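Local coordinates for probable protein phosphatase 2C 50 (Oryza sativa subsp. japonica, PDB 5ZCG) that probably removes phosphate from serine and threonine residues of proteins as a magnesium-dependent phosphatase of the PP2C family, at residues D163-A176 / A247-C261. The protein carries 5 engineered substitutions. Residues are numbered along the deposited sequence; the frame is centred on the assembly and turned at random.
With MG (magnesium ion), chain E.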
loop_
_atom_site.group_PDB
_atom_site.type_symbol
_atom_site.label_atom_id
_atom_site.label_comp_id
_atom_site.label_asym_id
_atom_site.label_seq_id
_atom_site.Cartn_x
_atom_site.Cartn_y
_atom_site.Cartn_z
ATOM N N ASP A 163 -3.236 -5.873 -3.429
ATOM C CA ASP A 163 -2.890 -7.248 -3.776
ATOM C C ASP A 163 -3.022 -8.213 -2.605
ATOM O O ASP A 163 -2.501 -9.331 -2.673
ATOM C CB ASP A 163 -1.481 -7.323 -4.374
ATOM C CG ASP A 163 -0.406 -6.817 -3.435
ATOM O OD1 ASP A 163 -0.666 -6.659 -2.224
ATOM O OD2 ASP A 163 0.715 -6.557 -3.923
ATOM N N SER A 164 -3.681 -7.811 -1.524
ATOM C CA SER A 164 -4.184 -8.812 -0.606
ATOM C C SER A 164 -5.390 -9.496 -1.251
ATOM O O SER A 164 -5.925 -9.041 -2.272
ATOM C CB SER A 164 -4.551 -8.184 0.736
ATOM O OG SER A 164 -3.422 -7.603 1.369
ATOM N N ARG A 165 -5.816 -10.611 -0.666
ATOM C CA ARG A 165 -6.832 -11.419 -1.321
ATOM C C ARG A 165 -7.721 -12.104 -0.292
ATOM O O ARG A 165 -7.281 -12.451 0.809
ATOM C CB ARG A 165 -6.179 -12.451 -2.247
ATOM C CG ARG A 165 -7.133 -13.208 -3.147
ATOM C CD ARG A 165 -6.401 -14.348 -3.829
ATOM N NE ARG A 165 -5.236 -13.866 -4.572
ATOM C CZ ARG A 165 -4.202 -14.625 -4.919
ATOM N NH1 ARG A 165 -4.180 -15.909 -4.591
ATOM N NH2 ARG A 165 -3.189 -14.098 -5.597
ATOM N N ILE A 166 -8.988 -12.278 -0.659
ATOM C CA ILE A 166 -9.928 -13.082 0.109
ATOM C C ILE A 166 -10.446 -14.198 -0.787
ATOM O O ILE A 166 -10.758 -13.977 -1.962
ATOM C CB ILE A 166 -11.095 -12.247 0.673
ATOM C CG1 ILE A 166 -12.131 -13.170 1.317
ATOM C CG2 ILE A 166 -11.720 -11.410 -0.418
ATOM C CD1 ILE A 166 -13.201 -12.450 2.083
ATOM N N VAL A 167 -10.507 -15.404 -0.237
ATOM C CA VAL A 167 -10.968 -16.579 -0.960
ATOM C C VAL A 167 -12.068 -17.239 -0.142
ATOM O O VAL A 167 -12.001 -17.279 1.092
ATOM C CB VAL A 167 -9.813 -17.568 -1.241
ATOM C CG1 VAL A 167 -10.311 -18.774 -2.026
ATOM C CG2 VAL A 167 -8.699 -16.872 -2.004
ATOM N N LEU A 168 -13.100 -17.715 -0.826
ATOM C CA LEU A 168 -14.165 -18.478 -0.202
ATOM C C LEU A 168 -13.963 -19.953 -0.515
ATOM O O LEU A 168 -13.613 -20.318 -1.639
ATOM C CB LEU A 168 -15.531 -18.005 -0.702
ATOM C CG LEU A 168 -16.720 -18.954 -0.563
ATOM C CD1 LEU A 168 -17.242 -18.929 0.860
ATOM C CD2 LEU A 168 -17.819 -18.585 -1.554
ATOM N N CYS A 169 -14.141 -20.797 0.489
ATOM C CA CYS A 169 -14.131 -22.238 0.287
ATOM C C CYS A 169 -15.584 -22.677 0.199
ATOM O O CYS A 169 -16.321 -22.593 1.184
ATOM C CB CYS A 169 -13.388 -22.955 1.414
ATOM S SG CYS A 169 -13.194 -24.732 1.140
ATOM N N ARG A 170 -16.012 -23.094 -0.990
ATOM C CA ARG A 170 -17.389 -23.510 -1.226
ATOM C C ARG A 170 -17.362 -24.889 -1.856
ATOM O O ARG A 170 -16.727 -25.079 -2.897
ATOM C CB ARG A 170 -18.121 -22.514 -2.130
ATOM C CG ARG A 170 -19.482 -22.991 -2.609
ATOM C CD ARG A 170 -20.267 -21.848 -3.230
ATOM N NE ARG A 170 -20.679 -20.866 -2.234
ATOM C CZ ARG A 170 -21.272 -19.710 -2.527
ATOM N NH1 ARG A 170 -21.519 -19.392 -3.790
ATOM N NH2 ARG A 170 -21.616 -18.871 -1.558
ATOM N N GLY A 171 -18.064 -25.834 -1.240
ATOM C CA GLY A 171 -18.005 -27.210 -1.701
ATOM C C GLY A 171 -16.582 -27.720 -1.729
ATOM O O GLY A 171 -16.181 -28.388 -2.689
ATOM N N LYS A 172 -15.796 -27.366 -0.707
ATOM C CA LYS A 172 -14.370 -27.690 -0.591
ATOM C C LYS A 172 -13.591 -27.300 -1.847
ATOM O O LYS A 172 -12.562 -27.899 -2.171
ATOM C CB LYS A 172 -14.145 -29.161 -0.204
ATOM C CG LYS A 172 -14.392 -30.226 -1.262
ATOM C CD LYS A 172 -14.597 -31.589 -0.613
ATOM C CE LYS A 172 -14.759 -32.681 -1.654
ATOM N NZ LYS A 172 -13.546 -32.821 -2.503
ATOM N N GLU A 173 -14.053 -26.264 -2.548
ATOM C CA GLU A 173 -13.352 -25.757 -3.717
ATOM C C GLU A 173 -13.166 -24.249 -3.605
ATOM O O GLU A 173 -13.995 -23.559 -3.004
ATOM C CB GLU A 173 -14.100 -26.103 -5.012
ATOM C CG GLU A 173 -14.281 -27.605 -5.230
ATOM C CD GLU A 173 -13.662 -28.091 -6.528
ATOM O OE1 GLU A 173 -12.466 -28.459 -6.518
ATOM O OE2 GLU A 173 -14.370 -28.110 -7.557
ATOM N N PRO A 174 -12.085 -23.712 -4.171
ATOM C CA PRO A 174 -11.817 -22.274 -4.028
ATOM C C PRO A 174 -12.617 -21.408 -4.991
ATOM O O PRO A 174 -12.770 -21.725 -6.174
ATOM C CB PRO A 174 -10.316 -22.167 -4.320
ATOM C CG PRO A 174 -10.050 -23.309 -5.244
ATOM C CD PRO A 174 -10.985 -24.419 -4.850
ATOM N N VAL A 175 -13.123 -20.296 -4.459
ATOM C CA VAL A 175 -13.808 -19.261 -5.223
ATOM C C VAL A 175 -13.145 -17.931 -4.887
ATOM O O VAL A 175 -13.174 -17.496 -3.730
ATOM C CB VAL A 175 -15.313 -19.209 -4.904
ATOM C CG1 VAL A 175 -15.980 -18.080 -5.675
ATOM C CG2 VAL A 175 -15.975 -20.544 -5.217
ATOM N N ALA A 176 -12.531 -17.301 -5.881
ATOM C CA ALA A 176 -11.873 -16.019 -5.663
ATOM C C ALA A 176 -12.923 -14.920 -5.527
ATOM O O ALA A 176 -13.729 -14.707 -6.439
ATOM C CB ALA A 176 -10.912 -15.713 -6.807
ATOM N N ALA A 247 -6.176 -12.797 3.597
ATOM C CA ALA A 247 -4.759 -12.838 3.911
ATOM C C ALA A 247 -4.001 -11.846 3.049
ATOM O O ALA A 247 -4.382 -11.568 1.908
ATOM C CB ALA A 247 -4.174 -14.249 3.731
ATOM N N SER A 248 -2.910 -11.330 3.610
ATOM C CA SER A 248 -1.974 -10.527 2.843
ATOM C C SER A 248 -1.186 -11.423 1.895
ATOM O O SER A 248 -1.226 -12.652 1.982
ATOM C CB SER A 248 -1.024 -9.774 3.775
ATOM O OG SER A 248 -0.324 -10.671 4.619
ATOM N N ASP A 249 -0.452 -10.792 0.976
ATOM C CA ASP A 249 0.312 -11.563 0.003
ATOM C C ASP A 249 1.398 -12.412 0.654
ATOM O O ASP A 249 1.966 -13.278 -0.018
ATOM C CB ASP A 249 0.919 -10.638 -1.059
ATOM C CG ASP A 249 1.832 -9.573 -0.469
ATOM O OD1 ASP A 249 1.961 -9.493 0.771
ATOM O OD2 ASP A 249 2.421 -8.800 -1.256
ATOM N N GLY A 250 1.700 -12.190 1.936
ATOM C CA GLY A 250 2.597 -13.088 2.647
ATOM C C GLY A 250 2.140 -14.534 2.606
ATOM O O GLY A 250 2.961 -15.455 2.687
ATOM N N LEU A 251 0.830 -14.759 2.502
ATOM C CA LEU A 251 0.302 -16.102 2.279
ATOM C C LEU A 251 0.251 -16.437 0.789
ATOM O O LEU A 251 0.856 -17.421 0.347
ATOM C CB LEU A 251 -1.093 -16.238 2.904
ATOM C CG LEU A 251 -1.777 -17.592 2.688
ATOM C CD1 LEU A 251 -0.905 -18.718 3.246
ATOM C CD2 LEU A 251 -3.168 -17.636 3.321
ATOM N N TRP A 252 -0.434 -15.598 0.004
ATOM C CA TRP A 252 -0.755 -15.924 -1.383
ATOM C C TRP A 252 0.465 -15.953 -2.293
ATOM O O TRP A 252 0.390 -16.534 -3.381
ATOM C CB TRP A 252 -1.780 -14.926 -1.932
ATOM C CG TRP A 252 -3.003 -14.768 -1.068
ATOM C CD1 TRP A 252 -3.428 -13.628 -0.449
ATOM C CD2 TRP A 252 -3.955 -15.786 -0.731
ATOM N NE1 TRP A 252 -4.588 -13.871 0.253
ATOM C CE2 TRP A 252 -4.931 -15.190 0.097
ATOM C CE3 TRP A 252 -4.079 -17.144 -1.048
ATOM C CZ2 TRP A 252 -6.011 -15.905 0.613
ATOM C CZ3 TRP A 252 -5.154 -17.850 -0.536
ATOM C CH2 TRP A 252 -6.104 -17.229 0.286
ATOM N N ASP A 253 1.581 -15.346 -1.889
ATOM C CA ASP A 253 2.783 -15.431 -2.715
ATOM C C ASP A 253 3.301 -16.864 -2.804
ATOM O O ASP A 253 3.865 -17.250 -3.834
ATOM C CB ASP A 253 3.866 -14.494 -2.180
ATOM C CG ASP A 253 3.640 -13.042 -2.594
ATOM O OD1 ASP A 253 2.911 -12.804 -3.583
ATOM O OD2 ASP A 253 4.185 -12.137 -1.927
ATOM N N VAL A 254 3.105 -17.668 -1.761
ATOM C CA VAL A 254 3.652 -19.020 -1.712
ATOM C C VAL A 254 2.589 -20.102 -1.583
ATOM O O VAL A 254 2.929 -21.288 -1.689
ATOM C CB VAL A 254 4.679 -19.169 -0.570
ATOM C CG1 VAL A 254 5.854 -18.212 -0.780
ATOM C CG2 VAL A 254 4.003 -18.938 0.784
ATOM N N VAL A 255 1.324 -19.758 -1.348
ATOM C CA VAL A 255 0.265 -20.750 -1.199
ATOM C C VAL A 255 -0.853 -20.414 -2.174
ATOM O O VAL A 255 -1.271 -19.254 -2.272
ATOM C CB VAL A 255 -0.266 -20.816 0.246
ATOM C CG1 VAL A 255 -1.349 -21.873 0.369
ATOM C CG2 VAL A 255 0.874 -21.113 1.219
ATOM N N SER A 256 -1.332 -21.421 -2.899
ATOM C CA SER A 256 -2.414 -21.204 -3.846
ATOM C C SER A 256 -3.764 -21.121 -3.126
ATOM O O SER A 256 -3.903 -21.484 -1.953
ATOM C CB SER A 256 -2.440 -22.324 -4.884
ATOM O OG SER A 256 -2.763 -23.560 -4.271
ATOM N N ASN A 257 -4.771 -20.628 -3.854
ATOM C CA ASN A 257 -6.136 -20.597 -3.326
ATOM C C ASN A 257 -6.609 -21.995 -2.937
ATOM O O ASN A 257 -7.235 -22.183 -1.886
ATOM C CB ASN A 257 -7.081 -19.989 -4.365
ATOM C CG ASN A 257 -6.770 -18.537 -4.668
ATOM O OD1 ASN A 257 -5.996 -17.892 -3.961
ATOM N ND2 ASN A 257 -7.377 -18.014 -5.728
ATOM N N GLU A 258 -6.294 -22.988 -3.772
ATOM C CA GLU A 258 -6.745 -24.358 -3.553
ATOM C C GLU A 258 -6.141 -24.943 -2.280
ATOM O O GLU A 258 -6.851 -25.526 -1.448
ATOM C CB GLU A 258 -6.373 -25.218 -4.766
ATOM C CG GLU A 258 -6.983 -24.778 -6.108
ATOM C CD GLU A 258 -6.480 -23.425 -6.626
ATOM O OE1 GLU A 258 -5.499 -22.877 -6.076
ATOM O OE2 GLU A 258 -7.088 -22.898 -7.583
ATOM N N GLU A 259 -4.825 -24.788 -2.106
ATOM C CA GLU A 259 -4.171 -25.330 -0.920
ATOM C C GLU A 259 -4.653 -24.626 0.339
ATOM O O GLU A 259 -4.866 -25.271 1.372
ATOM C CB GLU A 259 -2.652 -25.217 -1.048
ATOM C CG GLU A 259 -1.898 -25.898 0.092
ATOM C CD GLU A 259 -0.413 -26.068 -0.190
ATOM O OE1 GLU A 259 0.177 -25.202 -0.872
ATOM O OE2 GLU A 259 0.163 -27.072 0.278
ATOM N N ALA A 260 -4.830 -23.301 0.270
ATOM C CA ALA A 260 -5.319 -22.558 1.426
ATOM C C ALA A 260 -6.709 -23.027 1.835
ATOM O O ALA A 260 -6.972 -23.244 3.024
ATOM C CB ALA A 260 -5.319 -21.059 1.125
ATOM N N CYS A 261 -7.609 -23.205 0.861
ATOM C CA CYS A 261 -8.959 -23.659 1.182
ATOM C C CYS A 261 -8.945 -25.054 1.794
ATOM O O CYS A 261 -9.592 -25.304 2.823
ATOM C CB CYS A 261 -9.830 -23.628 -0.073
ATOM S SG CYS A 261 -10.346 -21.967 -0.542
HETATM MG MG MG E . 2.951 -8.197 2.037
HETATM O O HOH W 1 -0.811 -8.080 0.450
HETATM O O HOH W 2 -1.852 -17.611 -4.150
HETATM O O HOH W 3 3.659 -7.309 0.510
HETATM O O HOH W 4 4.195 -6.842 2.953
HETATM O O HOH W 5 2.226 -9.160 3.775
#
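Arg165 lays its side chain over one face of the Trp252 indole: its CB sits above the five-membered ring, a CH-pi contact 3.6 Å from the ring centroid, and its guanidinium stacks off-centre with the planes 28° apart. CG stands anti to the backbone N (chi1 -171°) and the chain bends at chi3, which folds the cation back over the indole. A long arginine suits this place because its aliphatic part covers the ring while its nitrogens reach polar partners: NH1 donates to Asn257 OD1 at 2.8 Å and to a water held by the carbonyls of Trp252 and Val255, whereas NH2 pairs with Asp180. In the backbone, Arg165 and Ala247 form an antiparallel hydrogen-bonded pair, and Trp252 NE1 adds weak bonds to both carbonyl oxygens. With an alanine in place of Trp252, the Arg165 guanidinium would probably lose its stacking surface, and a gap would open beside Val167, whose CG2 meets CH2 of the indole at 3.5 Å. Strands 173-176, 165-170 and 241-247 are neighbours in one antiparallel sheet, consistent with the PP2C beta-sandwich; helix 257-274 packs on it, Cys261 SG lying 3.5 Å from Val167 CG1, a close approach that small, apolar groups allow. One water accepts from Asp249 N and lies within hydrogen-bonding distance of Asp163 OD1 and Ser164 OG, which also pairs with Thr145. Ala247 ends its strand, Ser248 is the N-cap and Asp249 opens helix 249-252, placing OD1 on magnesium with Asp61 and Asp311. Asp163 OD1 and Asp249 OD2 come within 3.9 Å, a closeness probably eased by Lys182, paired with Asp163, and by the metal on Asp249.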